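Local atomic coordinates of NAD(P)H-hydrate epimerase (Saccharomyces cerevisiae, PDB entry 1JZT), a protein that interconverts the R and S epimers of NAD(P)HX, the hydrated, damaged form of NAD(P)H, so that an S-specific dehydratase can repair both. Residues Ser189-Val194 against Glu210-His215; Glu33-Ser38 against Gly71-Val76; Ala139-Ser144 against Val174-Asp179; Lys59-Ile64 against Thr133-Asp138; Ala13-Glu18 against Phe230-Phe235. One frame throughout, in Å; residues are numbered along the deposited sequence.

Overall arrangement
The five contacts trace a Rossmann-like fold from its sheet outward. Contacts 1 and 4 lie on the same sheet, their centres about 15 Å apart: contact 4 pairs strands 60-65 and 133-139, contact 1 begins the pairing of 194-198 with 214-218. Contact 2 packs helix 69-83, which follows strand 60-65, against helix 28-46. Contact 3 gathers the loops after strands 133-139 and 169-172, and touches all four others; it holds part of the predicted substrate site and one predicted potassium-binding residue. Along the chain, contacts 2 and 4 interleave and contact 1 comes last of the inner four. Contact 5 brackets them all by joining residues near both chain ends, its centre about 30 Å from that of contact 4.

Contact 1: Ser189-Val194 against Glu210-His215; sequences SINPAV and ENQTTH
The parallel pairing of strands 194-198 and 214-218 begins at the bridge between Val194 and Thr214, and the loop residues just before it show how a side chain can extend a backbone ladder. The backbone bond is regular: Thr214 N donates to Ala193 O at 2.9 Å. Next to it, Thr213 OG1 gives its proton to Pro192 O at 2.7 Å, nearly along the C=O axis at 171°. Thr213 can do this because its chi1 of -45° sets OG1 anti to its own carbonyl carbon. The same threonine's methyl CG2 also lies close to this oxygen, 3.1 Å from Pro192 O, and it faces the proline ring at CG, 4.2 Å away. Two CA-H...O contacts support the pairing, one from Thr213 CA to Ala193 O and one from Val194 CA to Thr214 O, each 3.3 Å long. Farther out, the side chains of Asn191 and Gln212 cross at about a right angle, their amide planes 47° apart, without a hydrogen bond. Strand 194-198 is interior to the sheet, since Val194 also bonds through its backbone to Ile169 and Ser171. The side chains of Val194 and Thr214 both rest on Gln46 of helix 28-46.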
# COMPACT_ATOMS: atom_id res chain seq x y z
N SER A 189 -14.28 4.62 9.58
CA SER A 189 -13.72 4.28 8.28
C SER A 189 -12.40 5.01 8.02
O SER A 189 -12.24 6.18 8.38
CB SER A 189 -14.74 4.62 7.19
OG SER A 189 -14.36 4.11 5.94
N ILE A 190 -11.46 4.31 7.39
CA ILE A 190 -10.16 4.90 7.06
C ILE A 190 -10.36 6.05 6.07
O ILE A 190 -11.12 5.93 5.10
CB ILE A 190 -9.22 3.85 6.41
CG1 ILE A 190 -8.84 2.78 7.44
CG2 ILE A 190 -7.97 4.52 5.86
CD1 ILE A 190 -8.00 3.29 8.58
N ASN A 191 -9.70 7.17 6.34
CA ASN A 191 -9.74 8.37 5.49
C ASN A 191 -8.28 8.66 5.16
O ASN A 191 -7.64 9.50 5.81
CB ASN A 191 -10.36 9.55 6.25
CG ASN A 191 -10.23 10.88 5.49
OD1 ASN A 191 -10.55 11.94 6.03
ND2 ASN A 191 -9.78 10.81 4.25
N PRO A 192 -7.74 7.98 4.15
CA PRO A 192 -6.34 8.15 3.74
C PRO A 192 -5.97 9.49 3.12
O PRO A 192 -6.74 10.07 2.36
CB PRO A 192 -6.13 6.99 2.77
CG PRO A 192 -7.47 6.91 2.09
CD PRO A 192 -8.44 7.05 3.25
N ALA A 193 -4.77 9.98 3.46
CA ALA A 193 -4.28 11.24 2.90
C ALA A 193 -3.80 10.92 1.48
O ALA A 193 -3.80 11.79 0.60
CB ALA A 193 -3.13 11.78 3.74
N VAL A 194 -3.41 9.67 1.27
CA VAL A 194 -2.93 9.23 -0.04
C VAL A 194 -3.43 7.81 -0.32
O VAL A 194 -3.43 6.95 0.56
CB VAL A 194 -1.38 9.20 -0.10
CG1 VAL A 194 -0.92 8.79 -1.50
CG2 VAL A 194 -0.80 10.56 0.27
N GLU A 210 -10.90 14.40 -3.52
CA GLU A 210 -9.68 15.02 -4.02
C GLU A 210 -9.06 16.04 -3.05
O GLU A 210 -7.84 16.19 -2.99
CB GLU A 210 -9.94 15.70 -5.37
CG GLU A 210 -11.20 16.56 -5.41
CD GLU A 210 -12.48 15.74 -5.32
OE1 GLU A 210 -12.72 14.90 -6.22
OE2 GLU A 210 -13.24 15.92 -4.34
N ASN A 211 -9.91 16.73 -2.29
CA ASN A 211 -9.42 17.72 -1.34
C ASN A 211 -8.82 17.07 -0.10
O ASN A 211 -8.02 17.69 0.61
CB ASN A 211 -10.56 18.67 -0.95
CG ASN A 211 -11.79 17.94 -0.44
OD1 ASN A 211 -12.53 17.33 -1.21
ND2 ASN A 211 -12.01 18.00 0.87
N GLN A 212 -9.19 15.82 0.16
CA GLN A 212 -8.68 15.11 1.33
C GLN A 212 -7.65 14.04 1.00
O GLN A 212 -6.77 13.74 1.82
CB GLN A 212 -9.85 14.46 2.07
CG GLN A 212 -10.74 15.43 2.83
CD GLN A 212 -10.06 15.97 4.08
OE1 GLN A 212 -9.73 15.21 4.99
NE2 GLN A 212 -9.85 17.29 4.12
N THR A 213 -7.74 13.48 -0.21
CA THR A 213 -6.85 12.40 -0.63
C THR A 213 -6.19 12.57 -1.99
O THR A 213 -6.87 12.87 -2.98
CB THR A 213 -7.64 11.08 -0.68
OG1 THR A 213 -8.43 10.96 0.51
CG2 THR A 213 -6.70 9.88 -0.77
N THR A 214 -4.87 12.38 -2.04
CA THR A 214 -4.17 12.47 -3.31
C THR A 214 -4.18 11.03 -3.86
O THR A 214 -3.91 10.09 -3.11
CB THR A 214 -2.71 12.95 -3.12
OG1 THR A 214 -2.72 14.27 -2.57
CG2 THR A 214 -1.99 12.98 -4.46
N HIS A 215 -4.50 10.87 -5.14
CA HIS A 215 -4.59 9.54 -5.75
C HIS A 215 -3.49 9.26 -6.76
O HIS A 215 -3.26 10.03 -7.70
CB HIS A 215 -5.97 9.38 -6.43
CG HIS A 215 -6.31 7.97 -6.83
ND1 HIS A 215 -7.35 7.68 -7.69
CD2 HIS A 215 -5.78 6.78 -6.46
CE1 HIS A 215 -7.44 6.37 -7.83
NE2 HIS A 215 -6.50 5.80 -7.10

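Contact 2: Glu33-Ser38 against Gly71-Val76; sequences ELAGFS and GGDGLV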
# COMPACT_ATOMS: atom_id res chain seq x y z
N GLU A 33 7.70 -6.67 -5.97
CA GLU A 33 8.83 -5.76 -5.88
C GLU A 33 8.47 -4.45 -6.57
O GLU A 33 8.69 -3.36 -6.03
CB GLU A 33 10.06 -6.37 -6.56
CG GLU A 33 11.34 -5.57 -6.40
CD GLU A 33 11.77 -5.43 -4.94
OE1 GLU A 33 11.46 -6.33 -4.12
OE2 GLU A 33 12.44 -4.43 -4.63
N LEU A 34 7.91 -4.55 -7.78
CA LEU A 34 7.52 -3.37 -8.53
C LEU A 34 6.39 -2.62 -7.82
O LEU A 34 6.41 -1.39 -7.76
CB LEU A 34 7.08 -3.76 -9.95
CG LEU A 34 8.17 -4.28 -10.91
CD1 LEU A 34 7.52 -4.70 -12.22
CD2 LEU A 34 9.21 -3.21 -11.15
N ALA A 35 5.43 -3.35 -7.26
CA ALA A 35 4.32 -2.72 -6.55
C ALA A 35 4.81 -1.99 -5.30
O ALA A 35 4.44 -0.83 -5.06
CB ALA A 35 3.28 -3.77 -6.16
N GLY A 36 5.63 -2.66 -4.51
CA GLY A 36 6.17 -2.05 -3.30
C GLY A 36 7.01 -0.84 -3.63
O GLY A 36 7.05 0.14 -2.87
N PHE A 37 7.70 -0.89 -4.77
CA PHE A 37 8.53 0.23 -5.20
C PHE A 37 7.63 1.43 -5.46
O PHE A 37 7.92 2.55 -5.02
CB PHE A 37 9.30 -0.12 -6.48
CG PHE A 37 10.17 1.01 -6.98
CD1 PHE A 37 11.46 1.18 -6.48
CD2 PHE A 37 9.68 1.95 -7.88
CE1 PHE A 37 12.24 2.26 -6.86
CE2 PHE A 37 10.45 3.05 -8.27
CZ PHE A 37 11.74 3.20 -7.75
N SER A 38 6.53 1.19 -6.17
CA SER A 38 5.57 2.24 -6.50
C SER A 38 5.11 2.98 -5.25
O SER A 38 5.13 4.20 -5.19
CB SER A 38 4.35 1.65 -7.21
OG SER A 38 4.68 1.20 -8.50
N GLY A 71 0.19 -6.94 2.55
CA GLY A 71 1.28 -6.82 3.51
C GLY A 71 2.62 -7.02 2.83
O GLY A 71 3.59 -6.34 3.16
N GLY A 72 2.68 -7.96 1.89
CA GLY A 72 3.93 -8.22 1.19
C GLY A 72 4.40 -6.97 0.46
O GLY A 72 5.59 -6.64 0.49
N ASP A 73 3.47 -6.28 -0.19
CA ASP A 73 3.79 -5.05 -0.91
C ASP A 73 4.37 -4.05 0.08
O ASP A 73 5.29 -3.29 -0.24
CB ASP A 73 2.54 -4.44 -1.57
CG ASP A 73 2.02 -5.26 -2.75
OD1 ASP A 73 2.72 -6.18 -3.22
OD2 ASP A 73 0.91 -4.98 -3.22
N GLY A 74 3.84 -4.05 1.30
CA GLY A 74 4.33 -3.15 2.32
C GLY A 74 5.75 -3.46 2.76
O GLY A 74 6.54 -2.55 3.03
N LEU A 75 6.09 -4.75 2.84
CA LEU A 75 7.43 -5.16 3.24
C LEU A 75 8.46 -4.66 2.23
O LEU A 75 9.56 -4.25 2.61
CB LEU A 75 7.51 -6.69 3.36
CG LEU A 75 6.55 -7.34 4.37
CD1 LEU A 75 6.76 -8.86 4.43
CD2 LEU A 75 6.77 -6.71 5.73
N VAL A 76 8.10 -4.70 0.95
CA VAL A 76 8.97 -4.22 -0.12
C VAL A 76 9.10 -2.70 0.01
O VAL A 76 10.20 -2.15 -0.04
CB VAL A 76 8.37 -4.54 -1.51
CG1 VAL A 76 9.15 -3.81 -2.60
CG2 VAL A 76 8.42 -6.04 -1.76
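Gly36 and Val76 meet where helices 28-46 and 69-83 cross, a glycine-mediated close approach within a Rossmann-like fold. The axes of the two segments come within 7.5 Å at a crossing angle of -66°. Van der Waals packing centres on Val76 CG1, which lies 3.5 Å from Gly36 CA and equally far from Glu33 O. A CB on Gly36 would collide with Val76 CB and with Asp73 O, so glycine lets the backbones draw together; Gly36 CA is already 3.4 Å from Asp73 O. No hydrogen bond spans the two segments, and the polar groups look beyond them. The bend of Glu33 at chi2 (61°) sends its carboxylate back over Val76, with OE1 3.7 Å from CG1. That carboxylate forms a salt bridge from OE1 to Arg79 and a hydrogen bond from OE2 to His80, both farther along helix 69-83. An alanine in place of Glu33 would probably leave Arg79 and His80 without this shared acceptor and uncover one flank of Val76. Asp73 belongs to the predicted NADPHX site. Its carboxylate meets the methyl of Ala35, whose CB sits 3.8 Å from Asp73 OD1 and at a similar distance from CG and OD2.

Contact 3: Ala139-Ser144 against Val174-Asp179; sequences AIFGFS and VPTGWD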
# COMPACT_ATOMS: atom_id res chain seq x y z
N ALA A 139 -0.97 -1.11 4.78
CA ALA A 139 -0.82 -2.25 3.90
C ALA A 139 -1.44 -3.47 4.58
O ALA A 139 -0.91 -4.58 4.51
CB ALA A 139 0.67 -2.51 3.62
N ILE A 140 -2.58 -3.27 5.23
CA ILE A 140 -3.26 -4.36 5.93
C ILE A 140 -3.93 -5.33 4.97
O ILE A 140 -3.48 -6.47 4.83
CB ILE A 140 -4.31 -3.84 6.96
CG1 ILE A 140 -3.61 -3.22 8.16
CG2 ILE A 140 -5.13 -5.00 7.52
CD1 ILE A 140 -2.82 -2.00 7.86
N PHE A 141 -5.01 -4.90 4.32
CA PHE A 141 -5.72 -5.76 3.37
C PHE A 141 -5.90 -5.11 2.00
O PHE A 141 -6.15 -3.91 1.90
CB PHE A 141 -7.10 -6.17 3.92
CG PHE A 141 -7.03 -7.12 5.07
CD1 PHE A 141 -6.33 -8.32 4.96
CD2 PHE A 141 -7.66 -6.82 6.27
CE1 PHE A 141 -6.25 -9.20 6.03
CE2 PHE A 141 -7.59 -7.70 7.35
CZ PHE A 141 -6.88 -8.89 7.22
N GLY A 142 -5.78 -5.93 0.96
CA GLY A 142 -5.93 -5.46 -0.40
C GLY A 142 -7.28 -5.72 -1.03
O GLY A 142 -8.25 -6.03 -0.34
N PHE A 143 -7.35 -5.63 -2.36
CA PHE A 143 -8.61 -5.82 -3.08
C PHE A 143 -9.32 -7.15 -2.84
O PHE A 143 -10.48 -7.31 -3.22
CB PHE A 143 -8.39 -5.59 -4.58
CG PHE A 143 -7.69 -6.72 -5.29
CD1 PHE A 143 -8.39 -7.86 -5.67
CD2 PHE A 143 -6.33 -6.64 -5.57
CE1 PHE A 143 -7.75 -8.90 -6.34
CE2 PHE A 143 -5.68 -7.68 -6.24
CZ PHE A 143 -6.39 -8.81 -6.62
N SER A 144 -8.63 -8.10 -2.20
CA SER A 144 -9.20 -9.41 -1.91
C SER A 144 -9.91 -9.42 -0.56
O SER A 144 -10.36 -10.46 -0.08
CB SER A 144 -8.10 -10.47 -1.88
OG SER A 144 -7.19 -10.20 -0.83
N VAL A 174 -6.08 -0.25 -1.87
CA VAL A 174 -7.41 0.18 -1.43
C VAL A 174 -7.35 0.46 0.07
O VAL A 174 -6.52 -0.09 0.79
CB VAL A 174 -8.49 -0.92 -1.68
CG1 VAL A 174 -8.73 -1.08 -3.17
CG2 VAL A 174 -8.07 -2.24 -1.06
N PRO A 175 -8.22 1.36 0.57
CA PRO A 175 -8.24 1.68 2.00
C PRO A 175 -8.73 0.46 2.77
O PRO A 175 -9.80 -0.07 2.48
CB PRO A 175 -9.23 2.84 2.08
CG PRO A 175 -9.15 3.48 0.71
CD PRO A 175 -9.10 2.27 -0.19
N THR A 176 -7.94 -0.01 3.73
CA THR A 176 -8.33 -1.19 4.50
C THR A 176 -9.67 -0.97 5.20
O THR A 176 -9.89 0.07 5.82
CB THR A 176 -7.23 -1.54 5.53
OG1 THR A 176 -6.03 -1.89 4.83
CG2 THR A 176 -7.67 -2.70 6.40
N GLY A 177 -10.57 -1.94 5.08
CA GLY A 177 -11.87 -1.80 5.72
C GLY A 177 -12.96 -1.27 4.81
O GLY A 177 -14.14 -1.34 5.15
N TRP A 178 -12.57 -0.74 3.65
CA TRP A 178 -13.55 -0.22 2.69
C TRP A 178 -14.07 -1.38 1.85
O TRP A 178 -13.37 -2.38 1.66
CB TRP A 178 -12.90 0.80 1.74
CG TRP A 178 -12.71 2.18 2.31
CD1 TRP A 178 -12.55 2.52 3.62
CD2 TRP A 178 -12.58 3.40 1.56
NE1 TRP A 178 -12.33 3.88 3.74
CE2 TRP A 178 -12.35 4.44 2.49
CE3 TRP A 178 -12.65 3.72 0.19
CZ2 TRP A 178 -12.18 5.78 2.10
CZ3 TRP A 178 -12.47 5.05 -0.20
CH2 TRP A 178 -12.24 6.06 0.76
N ASP A 179 -15.29 -1.25 1.34
CA ASP A 179 -15.82 -2.29 0.48
C ASP A 179 -15.13 -2.02 -0.85
O ASP A 179 -15.32 -0.96 -1.45
CB ASP A 179 -17.34 -2.17 0.33
CG ASP A 179 -17.93 -3.30 -0.47
OD1 ASP A 179 -17.59 -3.43 -1.67
OD2 ASP A 179 -18.73 -4.08 0.09
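Ile140, the first residue of the loop after strand 133-139 to touch Thr176, comes up to it at about a right angle. Its CB is 3.4 Å from Thr176 OG1, and its methyl CG2 lies 3.6 Å from Thr176 CG2, so the polar and apolar branches of the threonine are both engaged. At Phe141 the backbone takes over: its N-H points almost straight at Thr176 OG1, 3.2 Å away with an angle of 178° at the hydrogen. The Phe141 ring swings past the threonine, with CD2 4.1 Å from Thr176 CG2, while one of its faces is covered by Ile140 CG2 near the rim. Next, Gly142 and Phe143 turn backbone toward Val174. There CG2 occupies the crowded position between the valine's own N and carbonyl carbon, and from it reaches 3.6 Å to Gly142 C and 3.7 Å to Phe143 N. The Phe143 ring leads off toward helix 9-19, and its N-H has a weak hydrogen bond to Asp173. In the partner loop, a type II turn from Pro175 to Trp178, with Gly177 at positive phi, presents Thr176 to the 139-144 segment. Gly142, Phe143 and Ser144 are predicted to bind NADPHX, and Thr176 the potassium ion. Thr176 OG1 accepts from Phe141 N and is also hydrogen-bonded to Asp138 OD1, to which it probably gives its proton. Gripped by two partners, the hydroxyl would be held in a fixed orientation, an arrangement that would keep Thr176 in place at the predicted potassium site.

Contact 4: Lys59-Ile64 against Thr133-Asp138; sequences KHVFVI and TLCIVD
Val61, Val63 and Val137 share one rotamer, each with CG1 anti to the backbone N (chi1 171°, -179° and 177°), and this sets their methyls against one another on one face of a parallel strand pair. Val137 CG2 is the meeting point: it lies 3.8 Å from Val61 CG1 and 4.0 Å from Val63 CG2. Val63 and Val137 run side by side in the same direction. Cys135 SG adds to this layer beside the Val61 methyls. The strands, 60-65 and 133-139, are neighbours at the middle of a Rossmann-like sheet, and from Phe62 onward their backbones follow the parallel pattern. Phe62 straddles Ile136, donating from its N to Cys135 O at 3.0 Å and accepting at its O from Val137 N at 2.8 Å. Ile64 N then bonds to Val137 O at 3.0 Å. At the beginning of the pair the chain turns a corner at Leu134, yet Leu134 N still reaches His60 O at 2.7 Å. On the opposite face Ile64 CD1 packs on Ile136 CG2, and Phe62 CB lies near Thr133 CG2, while the Phe62 ring reaches away to Tyr127. The far edge of strand 60-65 is bonded to strand 88-91 through Val61 and Val63. At the strand ends, Asp138, predicted to bind potassium, has OD1 hydrogen-bonded to Thr176 OG1 and OD2 to Ser171 OG. At the other end Lys59 stretches out past the Thr133 carbonyl, where a water donates to Thr133 O at 2.6 Å and is met only weakly by Lys59 NZ at 3.4 Å.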
# COMPACT_ATOMS: atom_id res chain seq x y z
N LYS A 59 11.59 11.65 12.27
CA LYS A 59 10.33 10.93 12.35
C LYS A 59 10.38 9.66 11.51
O LYS A 59 11.17 9.56 10.56
CB LYS A 59 9.17 11.81 11.89
CG LYS A 59 8.93 13.04 12.76
CD LYS A 59 7.59 13.67 12.43
CE LYS A 59 7.31 14.88 13.30
NZ LYS A 59 6.02 15.53 12.92
N HIS A 60 9.54 8.70 11.85
CA HIS A 60 9.49 7.42 11.15
C HIS A 60 8.30 7.28 10.22
O HIS A 60 7.33 8.03 10.31
CB HIS A 60 9.44 6.28 12.17
CG HIS A 60 10.47 6.39 13.26
ND1 HIS A 60 10.29 7.19 14.37
CD2 HIS A 60 11.69 5.82 13.40
CE1 HIS A 60 11.35 7.11 15.15
NE2 HIS A 60 12.22 6.29 14.59
N VAL A 61 8.40 6.33 9.30
CA VAL A 61 7.30 6.01 8.40
C VAL A 61 6.82 4.68 8.96
O VAL A 61 7.51 3.66 8.84
CB VAL A 61 7.77 5.82 6.92
CG1 VAL A 61 6.61 5.28 6.08
CG2 VAL A 61 8.23 7.16 6.34
N PHE A 62 5.65 4.70 9.61
CA PHE A 62 5.10 3.50 10.23
C PHE A 62 4.33 2.64 9.23
O PHE A 62 3.23 3.00 8.80
CB PHE A 62 4.18 3.88 11.40
CG PHE A 62 3.83 2.72 12.31
CD1 PHE A 62 4.84 1.94 12.87
CD2 PHE A 62 2.51 2.44 12.63
CE1 PHE A 62 4.53 0.87 13.72
CE2 PHE A 62 2.19 1.37 13.48
CZ PHE A 62 3.20 0.59 14.03
N VAL A 63 4.92 1.51 8.86
CA VAL A 63 4.31 0.59 7.89
C VAL A 63 3.63 -0.59 8.59
O VAL A 63 4.29 -1.38 9.26
CB VAL A 63 5.39 0.03 6.93
CG1 VAL A 63 4.75 -0.90 5.91
CG2 VAL A 63 6.10 1.18 6.23
N ILE A 64 2.32 -0.72 8.40
CA ILE A 64 1.57 -1.82 9.01
C ILE A 64 1.26 -2.85 7.92
O ILE A 64 0.49 -2.58 7.00
CB ILE A 64 0.26 -1.31 9.65
CG1 ILE A 64 0.56 -0.13 10.58
CG2 ILE A 64 -0.40 -2.44 10.45
CD1 ILE A 64 -0.67 0.48 11.27
N THR A 133 5.96 9.99 14.26
CA THR A 133 5.68 9.44 12.94
C THR A 133 5.32 10.48 11.89
O THR A 133 4.47 11.35 12.12
CB THR A 133 4.54 8.43 13.05
OG1 THR A 133 4.98 7.32 13.85
CG2 THR A 133 4.11 7.94 11.67
N LEU A 134 5.97 10.38 10.73
CA LEU A 134 5.74 11.29 9.60
C LEU A 134 4.44 10.92 8.89
O LEU A 134 3.63 11.78 8.56
CB LEU A 134 6.91 11.19 8.61
CG LEU A 134 6.70 11.78 7.22
CD1 LEU A 134 6.57 13.30 7.28
CD2 LEU A 134 7.87 11.38 6.34
N CYS A 135 4.28 9.63 8.62
CA CYS A 135 3.07 9.14 7.96
C CYS A 135 2.97 7.64 8.22
O CYS A 135 3.94 6.99 8.61
CB CYS A 135 3.12 9.39 6.45
SG CYS A 135 4.29 8.34 5.54
N ILE A 136 1.77 7.11 7.99
CA ILE A 136 1.51 5.70 8.20
C ILE A 136 1.15 5.04 6.89
O ILE A 136 0.36 5.58 6.11
CB ILE A 136 0.34 5.52 9.19
CG1 ILE A 136 0.68 6.19 10.52
CG2 ILE A 136 0.05 4.03 9.39
CD1 ILE A 136 -0.53 6.42 11.42
N VAL A 137 1.75 3.89 6.62
CA VAL A 137 1.44 3.16 5.40
C VAL A 137 0.51 2.02 5.77
O VAL A 137 0.87 1.11 6.54
CB VAL A 137 2.70 2.56 4.74
CG1 VAL A 137 2.28 1.75 3.51
CG2 VAL A 137 3.66 3.66 4.35
N ASP A 138 -0.69 2.09 5.21
CA ASP A 138 -1.73 1.10 5.43
C ASP A 138 -1.63 -0.02 4.40
O ASP A 138 -2.12 0.12 3.28
CB ASP A 138 -3.11 1.77 5.33
CG ASP A 138 -4.24 0.77 5.16
OD1 ASP A 138 -4.15 -0.35 5.73
OD2 ASP A 138 -5.23 1.11 4.47
O HOH W 1 3.27 13.68 12.36

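Contact 5: Ala13-Glu18 against Phe230-Phe235; sequences AEIDKE and FGFEPF
Ile15 and Phe230 form the heart of this contact, a CH-pi arrangement in which a methylene sits squarely over an aromatic face. Ile15 CG1 lies 3.4 Å from the centroid of the Phe230 ring and only 5° off its normal, so all six ring carbons are at similar distances from it. Two glutamates of the same helix complete the first shell. Glu18 approaches the ring tip to tip: its OE2 is 3.3 Å from Phe230 CZ, near the ring plane, with the carboxylate and ring planes 47° apart. Such an edge-on oxygen would probably be drawn by the slightly positive ring hydrogens. Glu14 contributes its aliphatic part, with CB 4.0 Å from Phe230 CE1. Beyond CG1, the isoleucine's CD1 continues on to the next aromatic, 4.1 Å from Phe232 CE1. An alanine in place of Phe230 would probably leave Ile15 CG1 without its aromatic floor and open a gap between helix 9-19 and the chain near its C-terminal end. A second shell probably helps to position these groups. Glu18 OE1 is salt-bridged to Lys229, which would steady the carboxylate at the ring edge, and Phe226 meets the Phe230 ring edge-to-face while also touching Ile15 and Glu18. Both partners belong to helix 224-229, and Phe230 is the residue directly following it. The turn there is a Schellman motif: Gly231, with positive phi, is the C-prime residue, Phe232 N bonds to Ala227 O, and Gly231 N bonds to Asn228 O.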
# COMPACT_ATOMS: atom_id res chain seq x y z
N ALA A 13 -9.07 -9.81 -9.68
CA ALA A 13 -8.58 -11.14 -9.33
C ALA A 13 -8.23 -11.91 -10.60
O ALA A 13 -7.25 -12.64 -10.64
CB ALA A 13 -9.65 -11.89 -8.54
N GLU A 14 -9.03 -11.72 -11.64
CA GLU A 14 -8.80 -12.37 -12.93
C GLU A 14 -7.50 -11.85 -13.55
O GLU A 14 -6.73 -12.62 -14.13
CB GLU A 14 -9.97 -12.11 -13.88
CG GLU A 14 -11.20 -12.96 -13.59
CD GLU A 14 -12.43 -12.49 -14.36
OE1 GLU A 14 -12.31 -12.20 -15.57
OE2 GLU A 14 -13.52 -12.44 -13.75
N ILE A 15 -7.28 -10.55 -13.44
CA ILE A 15 -6.07 -9.95 -13.99
C ILE A 15 -4.84 -10.57 -13.34
O ILE A 15 -3.94 -11.06 -14.02
CB ILE A 15 -6.05 -8.42 -13.77
CG1 ILE A 15 -7.09 -7.76 -14.69
CG2 ILE A 15 -4.65 -7.87 -14.04
CD1 ILE A 15 -7.27 -6.27 -14.47
N ASP A 16 -4.81 -10.55 -12.01
CA ASP A 16 -3.69 -11.12 -11.27
C ASP A 16 -3.47 -12.58 -11.64
O ASP A 16 -2.34 -13.02 -11.80
CB ASP A 16 -3.95 -11.01 -9.77
CG ASP A 16 -3.24 -9.84 -9.15
OD1 ASP A 16 -3.10 -8.80 -9.83
OD2 ASP A 16 -2.82 -9.95 -7.98
N LYS A 17 -4.57 -13.32 -11.76
CA LYS A 17 -4.48 -14.73 -12.11
C LYS A 17 -3.84 -14.90 -13.47
O LYS A 17 -3.01 -15.78 -13.67
CB LYS A 17 -5.88 -15.37 -12.11
CG LYS A 17 -5.88 -16.84 -12.51
CD LYS A 17 -7.31 -17.37 -12.67
CE LYS A 17 -7.30 -18.74 -13.35
NZ LYS A 17 -8.68 -19.29 -13.58
N GLU A 18 -4.23 -14.06 -14.42
CA GLU A 18 -3.66 -14.15 -15.76
C GLU A 18 -2.21 -13.71 -15.80
O GLU A 18 -1.38 -14.37 -16.43
CB GLU A 18 -4.48 -13.32 -16.75
CG GLU A 18 -5.70 -14.04 -17.28
CD GLU A 18 -6.37 -13.29 -18.41
OE1 GLU A 18 -5.67 -12.90 -19.37
OE2 GLU A 18 -7.61 -13.10 -18.35
N PHE A 230 -9.53 -5.78 -20.47
CA PHE A 230 -10.19 -5.68 -19.18
C PHE A 230 -10.95 -4.38 -18.97
O PHE A 230 -11.28 -4.02 -17.84
CB PHE A 230 -9.17 -5.90 -18.07
CG PHE A 230 -8.86 -7.35 -17.82
CD1 PHE A 230 -9.72 -8.13 -17.05
CD2 PHE A 230 -7.71 -7.93 -18.36
CE1 PHE A 230 -9.44 -9.47 -16.82
CE2 PHE A 230 -7.43 -9.28 -18.13
CZ PHE A 230 -8.30 -10.05 -17.36
N GLY A 231 -11.21 -3.68 -20.06
CA GLY A 231 -11.98 -2.45 -19.98
C GLY A 231 -11.27 -1.14 -19.67
O GLY A 231 -11.94 -0.13 -19.47
N PHE A 232 -9.94 -1.14 -19.62
CA PHE A 232 -9.25 0.12 -19.34
C PHE A 232 -8.05 0.34 -20.25
O PHE A 232 -7.65 -0.55 -21.00
CB PHE A 232 -8.82 0.20 -17.87
CG PHE A 232 -7.71 -0.74 -17.49
CD1 PHE A 232 -7.95 -2.10 -17.31
CD2 PHE A 232 -6.42 -0.25 -17.27
CE1 PHE A 232 -6.93 -2.96 -16.91
CE2 PHE A 232 -5.39 -1.10 -16.87
CZ PHE A 232 -5.64 -2.46 -16.69
N GLU A 233 -7.49 1.54 -20.19
CA GLU A 233 -6.33 1.89 -20.99
C GLU A 233 -5.10 1.97 -20.09
O GLU A 233 -5.19 2.45 -18.96
CB GLU A 233 -6.56 3.24 -21.68
CG GLU A 233 -5.80 3.41 -22.98
CD GLU A 233 -6.39 2.59 -24.10
OE1 GLU A 233 -7.54 2.87 -24.50
OE2 GLU A 233 -5.70 1.67 -24.59
N PRO A 234 -3.93 1.51 -20.56
CA PRO A 234 -2.72 1.58 -19.74
C PRO A 234 -2.45 3.03 -19.34
O PRO A 234 -2.61 3.93 -20.15
CB PRO A 234 -1.65 1.01 -20.67
CG PRO A 234 -2.15 1.40 -22.03
CD PRO A 234 -3.62 1.07 -21.93
N PHE A 235 -2.05 3.24 -18.09
CA PHE A 235 -1.79 4.59 -17.59
C PHE A 235 -0.53 5.26 -18.14
O PHE A 235 0.50 4.62 -18.34
CB PHE A 235 -1.76 4.56 -16.06
CG PHE A 235 -3.07 4.16 -15.46
CD1 PHE A 235 -4.09 5.09 -15.31
CD2 PHE A 235 -3.31 2.83 -15.14
CE1 PHE A 235 -5.34 4.69 -14.85
CE2 PHE A 235 -4.56 2.42 -14.68
CZ PHE A 235 -5.58 3.36 -14.54